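Local coordinates for cell death-related nuclease 4 (Caenorhabditis elegans, PDB 5DK5), which degrades RNA and DNA from the 3' end as a DEDDh-family exonuclease and takes part in breaking down DNA during apoptosis, at residues Gln14-Asp19 and Tyr49-Asp54; Leu24-Thr29 and Cys39-Phe44; Lys153-Glu158 and Gly174-Tyr179; Val214-Thr219 and Leu252-Ile257. All coordinates share one frame; numbering follows the deposited sequence.

Overall arrangement
Contacts 1, 2 and 4 all reach one mixed sheet, whereas contact 3 pairs two helices beside it. Contacts 1 and 2 share strand 41-50, yet their centres lie about 27 Å apart: contact 1 is at its turn end, while contact 2 pairs its start with the metal-binding part of strand 20-28. In contact 2 the side chain of Asp25 is about 3 Å from the bound magnesium and that of Glu27 about 3 Å from the inhibitor MES; the side chain of Met176 in contact 3 is about 10 Å from the ion. Contact 4, about 21 Å from contact 2 between centres, lies across the chain's centre from it, beside the zinc site. It meets contact 3 through Lys153 NZ, 2.8 Å from Thr256 OG1, and contact 1 where Phe18 packs on Val214.

Contact 1: residues Gln14-Asp19 and Tyr49-Asp54; sequences QHCPFD and YDVPND
Val51 has the largest share of the buried surface, its side chain pressed against the backbone of Phe18 and Asp19. Both of its methyls approach one carbonyl oxygen, Val51 CG2 at 3.3 Å and Val51 CG1 at 3.5 Å from Phe18 O. With CG1 anti to its own backbone N (chi1 174°), Val51 also reaches the earlier part of the N-terminal loop, Val51 CG1 lying 3.9 Å from Cys16 CB. The backbone of Val51 adds the one hydrogen bond between the segments: Val51 N donates to Asp19 O over 3.2 Å, nearly straight at 161°, although the donor stands 48° above the carbonyl plane. Asp19 O also has the ring of Pro52 beside it, with Pro52 CD at 3.2 Å. Residues 49-54 form the end of strand 41-50 and the turn that leads to strand 55-65, a beta-hairpin connection, while residues 14-19 run into strand 20-28, the other neighbour of 41-50 in the sheet. The hydrogen bond between Asp19 and Val51 therefore lies just past the end of that strand pairing, next to the backbone bond between Tyr49 and Leu21. Val51 rests on Leu21 as well, which ties the buried side of the turn to strand 20-28. On the exposed side, Asp19 and Pro52 cross their side chains at about a right angle, Asp19 CG lying 3.8 Å from Pro52 CG. The turn is braced by an Asx motif, in which Asn53 N donates to Asp50 OD1 over 2.9 Å. Across from it the loop has its own brace, Phe18 N donating to Cys16 SG at 3.5 Å.

Contact 2: residues Leu24-Thr29 and Cys39-Phe44; sequences LDFETT and CEVIQF
Glu27 and the pair Ile42 and Gln43 face each other in a classic beta bulge, recognised by Glu27 O accepting from two backbone donors, Ile42 N at 2.8 Å and Gln43 N at 3.3 Å. Glu27 N returns a bond to Gln43 O. The bulge shifts the antiparallel register by one residue between Glu27 and Thr28, and past it Thr29 N donates to Glu40 O. Side-chain hydrogen bonds close the far end. Thr29 OG1, set between its backbone N and carbonyl carbon (chi1 55°), accepts from Glu40 N at 3.0 Å and gives its proton to a water that in turn donates to Glu40 OE1. That carboxylate is held further by backbone N-H groups of Val69, Leu70 and Asn71. Aromatic packing occupies the face bearing Phe26 and Phe44, a tilted edge-to-face pair with planes at 59°. Phe26 CE1 stands 3.3 Å above the plane of the Phe44 ring, over its centre, while Phe26 CD1 touches Val41 CG1 at 3.7 Å. Acidic groups come together at Asp25 and Glu27, both magnesium-binding residues of the enzyme; here the ion lies about 3 Å from the Asp25 side chain and the inhibitor MES about 3 Å from that of Glu27. Asp25 OD1 and Glu27 OE2, two acceptors with no hydrogen bond between them, are 2.9 Å apart, and with Asp194 beside Asp25 the gathered carboxylates make a site suited to a cation.

Contact 3: residues Lys153-Glu158 and Gly174-Tyr179; sequences KIFTNE and GKMNEY
Phe155 plugs into the side of segment 174-179 and meets Met176 and Tyr179 by two differently oriented contacts. Its CG lies anti to the backbone N (chi1 170°), and the ring beyond is located by what it touches. Met176 CG sits over the centre of one face, 3.6 Å from the Phe155 centroid, a CH-pi contact; Met176 SD stands obliquely at 4.7 Å from the same centroid. Tyr179, its OH bonded to Gly163 O, receives the rim of the ring in a T-shaped stack, planes at 88°, with Phe155 CE1 3.6 Å from Tyr179 CG. An alanine in place of Phe155 would probably open a gap between the helices, leaving Met176 CG and the Tyr179 ring without the aromatic surface they pack on. The Lys175 flank is looser: in this partly exposed side chain CB comes nearest, 4.5 Å from Phe155 CE2, while the amine end leads away. The segment axes, 11.2 Å apart and 36° from parallel, are thus bridged mainly by side chains, with no hydrogen bond between the segments. Helix 191-207, which carries Asp194, lies against both, touching Met176 through Ile201 and Ile154 through Met205, and Lys153 reaches Asn215 O, just before strand 216-219, and Thr256 OG1 on the outermost strand 253-256.

Contact 4: residues Val214-Thr219 and Leu252-Ile257; sequences VNELLT and LVVTTI
Thr219 and Thr255 meet hydroxyl to hydroxyl, OG1 to OG1 at 2.7 Å; either could be the donor. Their side chains cross at about a right angle, and Thr219 CG2 also lies 3.4 Å from Thr255 OG1. Along the same face, Leu217 CG packs on Ile257 CG2 at 3.9 Å. The other face holds Glu216, Leu218 and Val254: Val254 puts CG1 3.6 Å from Glu216 OE1 and CG2 3.9 Å from Leu218 CD2. Behind these side chains is the backbone ladder that sets their register. Leu217 and Thr255 form a hydrogen-bonded antiparallel pair, as do Thr219 and Val253, where Thr219 N donates in the carbonyl plane to Val253 O at 3.0 Å. Beyond the ladder, Ile257 N bonds to Asn215 O over 3.2 Å, straight at the hydrogen (173°) but 57° out of the carbonyl plane; Lys153 NZ is a second donor to that oxygen. The outer shell fixes the acid: Glu216 OE2 accepts from Asn150 ND2, and OE1 is weakly bonded to Tyr148 OH. An alanine here would probably leave Asn150 ND2 without its acceptor and open a gap beside Val254 CG1. Asn215 and Glu216 also face Tyr148 in a classic beta bulge, joining the pair to strand 147-150. Strands 216-219 and 253-256 thus extend the 3-2-1-4-5 sheet order of an RNase H-like core, with 253-256 outermost, and Thr219 leads directly into Cys220, which binds zinc with Cys270, Cys273 and Cys280.

Contact 1: residues Gln14-Asp19 and Tyr49-Asp54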
# COMPACT_ATOMS: atom_id res chain seq x y z
N GLN B 14 -10.67 30.75 30.78
CA GLN B 14 -10.90 30.80 32.22
C GLN B 14 -9.74 30.16 32.97
O GLN B 14 -8.90 30.85 33.55
CB GLN B 14 -12.22 30.12 32.57
CG GLN B 14 -12.59 30.21 34.04
CD GLN B 14 -13.88 29.48 34.36
OE1 GLN B 14 -13.97 28.76 35.36
NE2 GLN B 14 -14.89 29.67 33.52
N HIS B 15 -9.70 28.83 32.97
CA HIS B 15 -8.61 28.08 33.58
C HIS B 15 -7.55 27.73 32.54
O HIS B 15 -6.65 26.92 32.79
CB HIS B 15 -9.15 26.80 34.25
CG HIS B 15 -9.75 27.03 35.59
ND1 HIS B 15 -10.90 27.77 35.78
CD2 HIS B 15 -9.37 26.62 36.83
CE1 HIS B 15 -11.21 27.80 37.06
NE2 HIS B 15 -10.29 27.11 37.72
N CYS B 16 -7.66 28.35 31.36
CA CYS B 16 -6.76 28.06 30.25
C CYS B 16 -5.99 29.32 29.84
O CYS B 16 -6.59 30.37 29.65
CB CYS B 16 -7.55 27.51 29.06
SG CYS B 16 -6.53 27.14 27.60
N PRO B 17 -4.66 29.21 29.69
CA PRO B 17 -3.86 30.41 29.38
C PRO B 17 -3.89 30.81 27.91
O PRO B 17 -3.27 31.81 27.55
CB PRO B 17 -2.45 29.98 29.79
CG PRO B 17 -2.42 28.53 29.51
CD PRO B 17 -3.81 28.01 29.82
N PHE B 18 -4.61 30.06 27.08
CA PHE B 18 -4.72 30.35 25.66
C PHE B 18 -6.11 30.90 25.34
O PHE B 18 -7.11 30.41 25.86
CB PHE B 18 -4.45 29.10 24.82
CG PHE B 18 -3.10 28.50 25.06
CD1 PHE B 18 -1.99 28.95 24.36
CD2 PHE B 18 -2.93 27.48 25.98
CE1 PHE B 18 -0.74 28.40 24.57
CE2 PHE B 18 -1.68 26.92 26.20
CZ PHE B 18 -0.59 27.38 25.50
N ASP B 19 -6.17 31.91 24.48
CA ASP B 19 -7.45 32.45 24.03
C ASP B 19 -8.03 31.61 22.89
O ASP B 19 -9.23 31.69 22.60
CB ASP B 19 -7.29 33.91 23.57
CG ASP B 19 -7.39 34.89 24.73
OD1 ASP B 19 -6.99 34.53 25.86
OD2 ASP B 19 -7.86 36.02 24.50
N TYR B 49 -11.48 26.45 18.77
CA TYR B 49 -12.31 26.65 19.95
C TYR B 49 -11.97 27.97 20.63
O TYR B 49 -10.82 28.22 20.97
CB TYR B 49 -12.14 25.50 20.93
CG TYR B 49 -12.87 25.70 22.24
CD1 TYR B 49 -14.25 25.60 22.32
CD2 TYR B 49 -12.17 26.00 23.41
CE1 TYR B 49 -14.92 25.79 23.52
CE2 TYR B 49 -12.83 26.19 24.60
CZ TYR B 49 -14.20 26.09 24.65
OH TYR B 49 -14.86 26.27 25.84
N ASP B 50 -12.99 28.81 20.80
CA ASP B 50 -12.83 30.11 21.44
C ASP B 50 -12.94 29.93 22.95
O ASP B 50 -14.02 29.67 23.48
CB ASP B 50 -13.88 31.09 20.92
CG ASP B 50 -13.67 32.51 21.41
OD1 ASP B 50 -13.47 32.72 22.62
OD2 ASP B 50 -13.70 33.44 20.57
N VAL B 51 -11.82 30.08 23.65
CA VAL B 51 -11.78 29.79 25.08
C VAL B 51 -12.53 30.83 25.92
O VAL B 51 -13.38 30.46 26.72
CB VAL B 51 -10.32 29.67 25.59
CG1 VAL B 51 -10.28 29.52 27.11
CG2 VAL B 51 -9.62 28.50 24.92
N PRO B 52 -12.23 32.13 25.74
CA PRO B 52 -12.95 33.11 26.55
C PRO B 52 -14.47 33.09 26.35
O PRO B 52 -15.21 33.19 27.32
CB PRO B 52 -12.38 34.45 26.08
CG PRO B 52 -11.06 34.13 25.51
CD PRO B 52 -11.21 32.78 24.89
N ASN B 53 -14.91 32.96 25.10
CA ASN B 53 -16.33 33.00 24.78
C ASN B 53 -16.99 31.62 24.81
O ASN B 53 -18.20 31.51 24.62
CB ASN B 53 -16.54 33.64 23.41
CG ASN B 53 -16.00 35.05 23.33
OD1 ASN B 53 -14.92 35.29 22.79
ND2 ASN B 53 -16.74 36.00 23.89
N ASP B 54 -16.19 30.59 25.06
CA ASP B 54 -16.70 29.23 25.17
C ASP B 54 -17.52 28.85 23.94
O ASP B 54 -18.70 28.52 24.06
CB ASP B 54 -17.53 29.08 26.44
CG ASP B 54 -17.93 27.64 26.72
OD1 ASP B 54 -17.15 26.73 26.39
OD2 ASP B 54 -19.04 27.42 27.26

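Contact 2: residues Leu24-Thr29 and Cys39-Phe44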
# COMPACT_ATOMS: atom_id res chain seq x y z
N LEU B 24 -6.81 19.46 16.65
CA LEU B 24 -6.13 18.92 15.48
C LEU B 24 -6.32 17.41 15.34
O LEU B 24 -6.39 16.70 16.34
CB LEU B 24 -4.64 19.26 15.55
CG LEU B 24 -3.72 18.68 14.47
CD1 LEU B 24 -2.61 19.66 14.16
CD2 LEU B 24 -3.14 17.35 14.91
N ASP B 25 -6.40 16.94 14.10
CA ASP B 25 -6.56 15.52 13.82
C ASP B 25 -5.95 15.11 12.49
O ASP B 25 -6.25 15.69 11.45
CB ASP B 25 -8.04 15.13 13.83
CG ASP B 25 -8.25 13.65 13.61
OD1 ASP B 25 -8.26 13.21 12.44
OD2 ASP B 25 -8.41 12.92 14.60
N PHE B 26 -5.08 14.10 12.54
CA PHE B 26 -4.51 13.50 11.34
C PHE B 26 -5.07 12.11 11.11
O PHE B 26 -5.26 11.34 12.06
CB PHE B 26 -2.98 13.43 11.43
CG PHE B 26 -2.28 14.75 11.33
CD1 PHE B 26 -2.48 15.57 10.23
CD2 PHE B 26 -1.40 15.17 12.31
CE1 PHE B 26 -1.83 16.79 10.13
CE2 PHE B 26 -0.75 16.38 12.22
CZ PHE B 26 -0.96 17.19 11.12
N GLU B 27 -5.34 11.79 9.85
CA GLU B 27 -5.59 10.41 9.44
C GLU B 27 -4.49 10.03 8.46
O GLU B 27 -4.03 10.86 7.68
CB GLU B 27 -6.97 10.27 8.80
CG GLU B 27 -8.11 10.68 9.73
CD GLU B 27 -8.18 9.83 10.99
OE1 GLU B 27 -7.86 8.63 10.92
OE2 GLU B 27 -8.57 10.38 12.05
N THR B 28 -4.07 8.77 8.52
CA THR B 28 -2.93 8.31 7.74
C THR B 28 -3.23 7.05 6.93
O THR B 28 -4.25 6.38 7.15
CB THR B 28 -1.71 8.00 8.64
OG1 THR B 28 -1.94 6.79 9.37
CG2 THR B 28 -1.44 9.15 9.61
N THR B 29 -2.34 6.74 6.00
CA THR B 29 -2.34 5.43 5.37
C THR B 29 -2.04 4.40 6.45
O THR B 29 -1.42 4.73 7.46
CB THR B 29 -1.30 5.33 4.25
OG1 THR B 29 -0.01 5.69 4.76
CG2 THR B 29 -1.66 6.27 3.10
N CYS B 39 3.46 5.31 7.76
CA CYS B 39 2.23 6.08 7.76
C CYS B 39 2.41 7.48 7.17
O CYS B 39 3.24 8.26 7.63
CB CYS B 39 1.69 6.20 9.19
SG CYS B 39 1.30 4.62 9.97
N GLU B 40 1.62 7.78 6.14
CA GLU B 40 1.58 9.10 5.53
C GLU B 40 0.23 9.76 5.78
O GLU B 40 -0.80 9.11 5.67
CB GLU B 40 1.83 9.01 4.02
CG GLU B 40 3.17 8.45 3.63
CD GLU B 40 3.28 8.22 2.14
OE1 GLU B 40 2.76 7.19 1.66
OE2 GLU B 40 3.87 9.08 1.44
N VAL B 41 0.25 11.05 6.10
CA VAL B 41 -0.97 11.81 6.30
C VAL B 41 -1.81 11.85 5.02
O VAL B 41 -1.28 12.14 3.95
CB VAL B 41 -0.67 13.25 6.75
CG1 VAL B 41 -1.95 14.07 6.88
CG2 VAL B 41 0.09 13.25 8.06
N ILE B 42 -3.10 11.56 5.15
CA ILE B 42 -4.02 11.60 4.01
C ILE B 42 -5.21 12.51 4.28
O ILE B 42 -5.98 12.82 3.36
CB ILE B 42 -4.52 10.19 3.63
CG1 ILE B 42 -5.12 9.49 4.85
CG2 ILE B 42 -3.37 9.36 3.05
CD1 ILE B 42 -5.72 8.13 4.53
N GLN B 43 -5.38 12.94 5.52
CA GLN B 43 -6.35 13.97 5.85
C GLN B 43 -5.86 14.85 6.99
O GLN B 43 -5.29 14.37 7.97
CB GLN B 43 -7.71 13.36 6.20
CG GLN B 43 -8.81 14.41 6.33
CD GLN B 43 -10.20 13.80 6.41
OE1 GLN B 43 -10.36 12.59 6.54
NE2 GLN B 43 -11.21 14.65 6.32
N PHE B 44 -6.09 16.15 6.84
CA PHE B 44 -5.59 17.18 7.75
C PHE B 44 -6.77 18.03 8.22
O PHE B 44 -7.26 18.87 7.47
CB PHE B 44 -4.53 18.02 7.03
CG PHE B 44 -3.65 18.84 7.94
CD1 PHE B 44 -4.05 19.19 9.22
CD2 PHE B 44 -2.40 19.26 7.50
CE1 PHE B 44 -3.23 19.95 10.04
CE2 PHE B 44 -1.58 20.01 8.32
CZ PHE B 44 -1.99 20.36 9.58
O HOH W 1 2.23 5.20 3.35

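Contact 3: residues Lys153-Glu158 and Gly174-Tyr179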
# COMPACT_ATOMS: atom_id res chain seq x y z
N LYS B 153 -5.09 12.79 28.59
CA LYS B 153 -4.28 12.85 29.79
C LYS B 153 -4.97 13.70 30.86
O LYS B 153 -4.92 13.38 32.05
CB LYS B 153 -2.90 13.42 29.48
CG LYS B 153 -1.97 13.49 30.67
CD LYS B 153 -0.63 14.07 30.26
CE LYS B 153 0.30 14.23 31.45
NZ LYS B 153 1.57 14.87 31.05
N ILE B 154 -5.61 14.78 30.43
CA ILE B 154 -6.38 15.62 31.34
C ILE B 154 -7.62 14.86 31.80
O ILE B 154 -8.01 14.94 32.96
CB ILE B 154 -6.81 16.94 30.66
CG1 ILE B 154 -5.57 17.67 30.12
CG2 ILE B 154 -7.58 17.83 31.65
CD1 ILE B 154 -5.89 18.93 29.36
N PHE B 155 -8.21 14.12 30.88
CA PHE B 155 -9.38 13.30 31.17
C PHE B 155 -9.06 12.27 32.25
O PHE B 155 -9.91 11.94 33.08
CB PHE B 155 -9.87 12.61 29.90
CG PHE B 155 -10.92 11.56 30.14
CD1 PHE B 155 -12.20 11.93 30.53
CD2 PHE B 155 -10.63 10.22 29.95
CE1 PHE B 155 -13.17 10.97 30.74
CE2 PHE B 155 -11.60 9.26 30.16
CZ PHE B 155 -12.87 9.63 30.56
N THR B 156 -7.83 11.76 32.24
CA THR B 156 -7.38 10.83 33.26
C THR B 156 -7.39 11.49 34.63
O THR B 156 -7.87 10.92 35.61
CB THR B 156 -5.96 10.30 32.96
OG1 THR B 156 -5.99 9.48 31.78
CG2 THR B 156 -5.41 9.47 34.12
N ASN B 157 -6.85 12.71 34.70
CA ASN B 157 -6.81 13.46 35.95
C ASN B 157 -8.21 13.84 36.43
O ASN B 157 -8.49 13.79 37.63
CB ASN B 157 -5.96 14.73 35.78
CG ASN B 157 -4.52 14.42 35.43
OD1 ASN B 157 -4.03 13.32 35.69
ND2 ASN B 157 -3.83 15.40 34.85
N GLU B 158 -9.07 14.21 35.49
CA GLU B 158 -10.45 14.56 35.82
C GLU B 158 -11.22 13.36 36.36
O GLU B 158 -12.17 13.52 37.13
CB GLU B 158 -11.16 15.12 34.58
CG GLU B 158 -10.82 16.56 34.26
CD GLU B 158 -11.30 17.52 35.34
OE1 GLU B 158 -12.53 17.72 35.45
OE2 GLU B 158 -10.45 18.07 36.07
N GLY B 174 -14.09 7.59 22.45
CA GLY B 174 -15.22 6.78 22.86
C GLY B 174 -15.40 6.74 24.36
O GLY B 174 -16.53 6.81 24.86
N LYS B 175 -14.29 6.63 25.09
CA LYS B 175 -14.33 6.61 26.55
C LYS B 175 -14.78 7.96 27.10
O LYS B 175 -15.63 8.01 28.00
CB LYS B 175 -12.95 6.26 27.11
CG LYS B 175 -12.62 4.78 27.05
CD LYS B 175 -11.20 4.51 27.52
CE LYS B 175 -10.86 3.03 27.44
NZ LYS B 175 -9.47 2.76 27.90
N MET B 176 -14.22 9.03 26.57
CA MET B 176 -14.54 10.38 27.03
C MET B 176 -16.00 10.73 26.76
O MET B 176 -16.65 11.35 27.60
CB MET B 176 -13.62 11.40 26.36
CG MET B 176 -12.18 11.32 26.85
SD MET B 176 -11.10 12.60 26.20
CE MET B 176 -11.00 12.12 24.47
N ASN B 177 -16.52 10.32 25.61
CA ASN B 177 -17.92 10.55 25.29
C ASN B 177 -18.85 9.75 26.20
O ASN B 177 -19.94 10.21 26.55
CB ASN B 177 -18.21 10.21 23.82
CG ASN B 177 -17.97 11.38 22.88
OD1 ASN B 177 -17.97 12.54 23.29
ND2 ASN B 177 -17.78 11.07 21.60
N GLU B 178 -18.42 8.56 26.58
CA GLU B 178 -19.22 7.70 27.44
C GLU B 178 -19.22 8.22 28.88
O GLU B 178 -20.21 8.09 29.60
CB GLU B 178 -18.70 6.26 27.40
CG GLU B 178 -19.57 5.27 28.17
CD GLU B 178 -19.07 3.84 28.05
OE1 GLU B 178 -17.99 3.64 27.45
OE2 GLU B 178 -19.75 2.92 28.55
N TYR B 179 -18.10 8.80 29.29
CA TYR B 179 -17.95 9.30 30.65
C TYR B 179 -18.87 10.48 30.91
O TYR B 179 -19.56 10.53 31.93
CB TYR B 179 -16.50 9.70 30.92
CG TYR B 179 -16.23 10.13 32.34
CD1 TYR B 179 -15.86 9.21 33.31
CD2 TYR B 179 -16.36 11.46 32.72
CE1 TYR B 179 -15.61 9.60 34.61
CE2 TYR B 179 -16.11 11.86 34.02
CZ TYR B 179 -15.74 10.92 34.97
OH TYR B 179 -15.50 11.31 36.26

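Contact 4: residues Val214-Thr219 and Leu252-Ile257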
# COMPACT_ATOMS: atom_id res chain seq x y z
N VAL B 214 -1.28 23.01 28.11
CA VAL B 214 -0.21 22.19 27.56
C VAL B 214 0.33 21.25 28.64
O VAL B 214 0.82 21.71 29.67
CB VAL B 214 0.94 23.06 27.00
CG1 VAL B 214 2.17 22.22 26.67
CG2 VAL B 214 0.47 23.83 25.77
N ASN B 215 0.24 19.95 28.39
CA ASN B 215 0.69 18.94 29.34
C ASN B 215 1.73 17.99 28.75
O ASN B 215 2.25 17.11 29.45
CB ASN B 215 -0.50 18.14 29.87
CG ASN B 215 -1.36 17.56 28.76
OD1 ASN B 215 -1.01 17.63 27.59
ND2 ASN B 215 -2.49 16.98 29.14
N GLU B 216 2.04 18.16 27.47
CA GLU B 216 3.06 17.36 26.81
C GLU B 216 3.95 18.22 25.92
O GLU B 216 3.48 19.12 25.22
CB GLU B 216 2.42 16.24 25.98
CG GLU B 216 1.82 15.13 26.82
CD GLU B 216 1.45 13.90 26.01
OE1 GLU B 216 1.63 13.91 24.77
OE2 GLU B 216 0.98 12.90 26.61
N LEU B 217 5.25 17.94 25.97
CA LEU B 217 6.25 18.65 25.18
C LEU B 217 7.11 17.64 24.42
O LEU B 217 7.28 16.51 24.86
CB LEU B 217 7.14 19.52 26.06
CG LEU B 217 6.45 20.43 27.08
CD1 LEU B 217 7.47 20.94 28.09
CD2 LEU B 217 5.76 21.59 26.39
N LEU B 218 7.64 18.06 23.28
CA LEU B 218 8.56 17.23 22.51
C LEU B 218 9.99 17.74 22.66
O LEU B 218 10.31 18.86 22.26
CB LEU B 218 8.16 17.21 21.03
CG LEU B 218 6.81 16.58 20.69
CD1 LEU B 218 6.65 16.47 19.18
CD2 LEU B 218 6.64 15.21 21.35
N THR B 219 10.84 16.91 23.26
CA THR B 219 12.23 17.25 23.51
C THR B 219 13.17 16.33 22.74
O THR B 219 12.75 15.28 22.24
CB THR B 219 12.57 17.17 25.01
OG1 THR B 219 12.35 15.83 25.48
CG2 THR B 219 11.70 18.13 25.81
N LEU B 252 12.47 13.05 18.39
CA LEU B 252 11.87 13.77 19.52
C LEU B 252 11.00 12.85 20.37
O LEU B 252 10.25 12.02 19.85
CB LEU B 252 11.05 14.96 19.03
CG LEU B 252 11.81 16.00 18.19
CD1 LEU B 252 10.89 17.16 17.82
CD2 LEU B 252 13.05 16.51 18.91
N VAL B 253 11.11 13.03 21.68
CA VAL B 253 10.41 12.21 22.67
C VAL B 253 9.36 13.04 23.42
O VAL B 253 9.54 14.24 23.63
CB VAL B 253 11.42 11.60 23.67
CG1 VAL B 253 10.82 11.44 25.07
CG2 VAL B 253 11.94 10.27 23.15
N VAL B 254 8.28 12.39 23.82
CA VAL B 254 7.25 13.04 24.62
C VAL B 254 7.76 13.27 26.04
O VAL B 254 8.26 12.35 26.69
CB VAL B 254 5.95 12.21 24.68
CG1 VAL B 254 4.96 12.80 25.69
CG2 VAL B 254 5.31 12.13 23.30
N THR B 255 7.64 14.51 26.50
CA THR B 255 8.03 14.88 27.86
C THR B 255 6.85 15.50 28.59
O THR B 255 6.38 16.57 28.22
CB THR B 255 9.21 15.86 27.87
OG1 THR B 255 10.32 15.30 27.15
CG2 THR B 255 9.65 16.18 29.29
N THR B 256 6.39 14.80 29.62
CA THR B 256 5.33 15.31 30.47
C THR B 256 5.76 16.60 31.15
O THR B 256 6.89 16.71 31.62
CB THR B 256 4.93 14.26 31.54
OG1 THR B 256 3.91 13.41 31.01
CG2 THR B 256 4.42 14.92 32.83
N ILE B 257 4.86 17.58 31.18
CA ILE B 257 5.04 18.75 32.03
C ILE B 257 3.86 18.85 32.99
O ILE B 257 2.70 18.88 32.58
CB ILE B 257 5.18 20.06 31.21
CG1 ILE B 257 5.18 21.26 32.16
CG2 ILE B 257 4.07 20.19 30.17
CD1 ILE B 257 5.76 22.51 31.56
O HOH W 2 0.58 21.02 32.32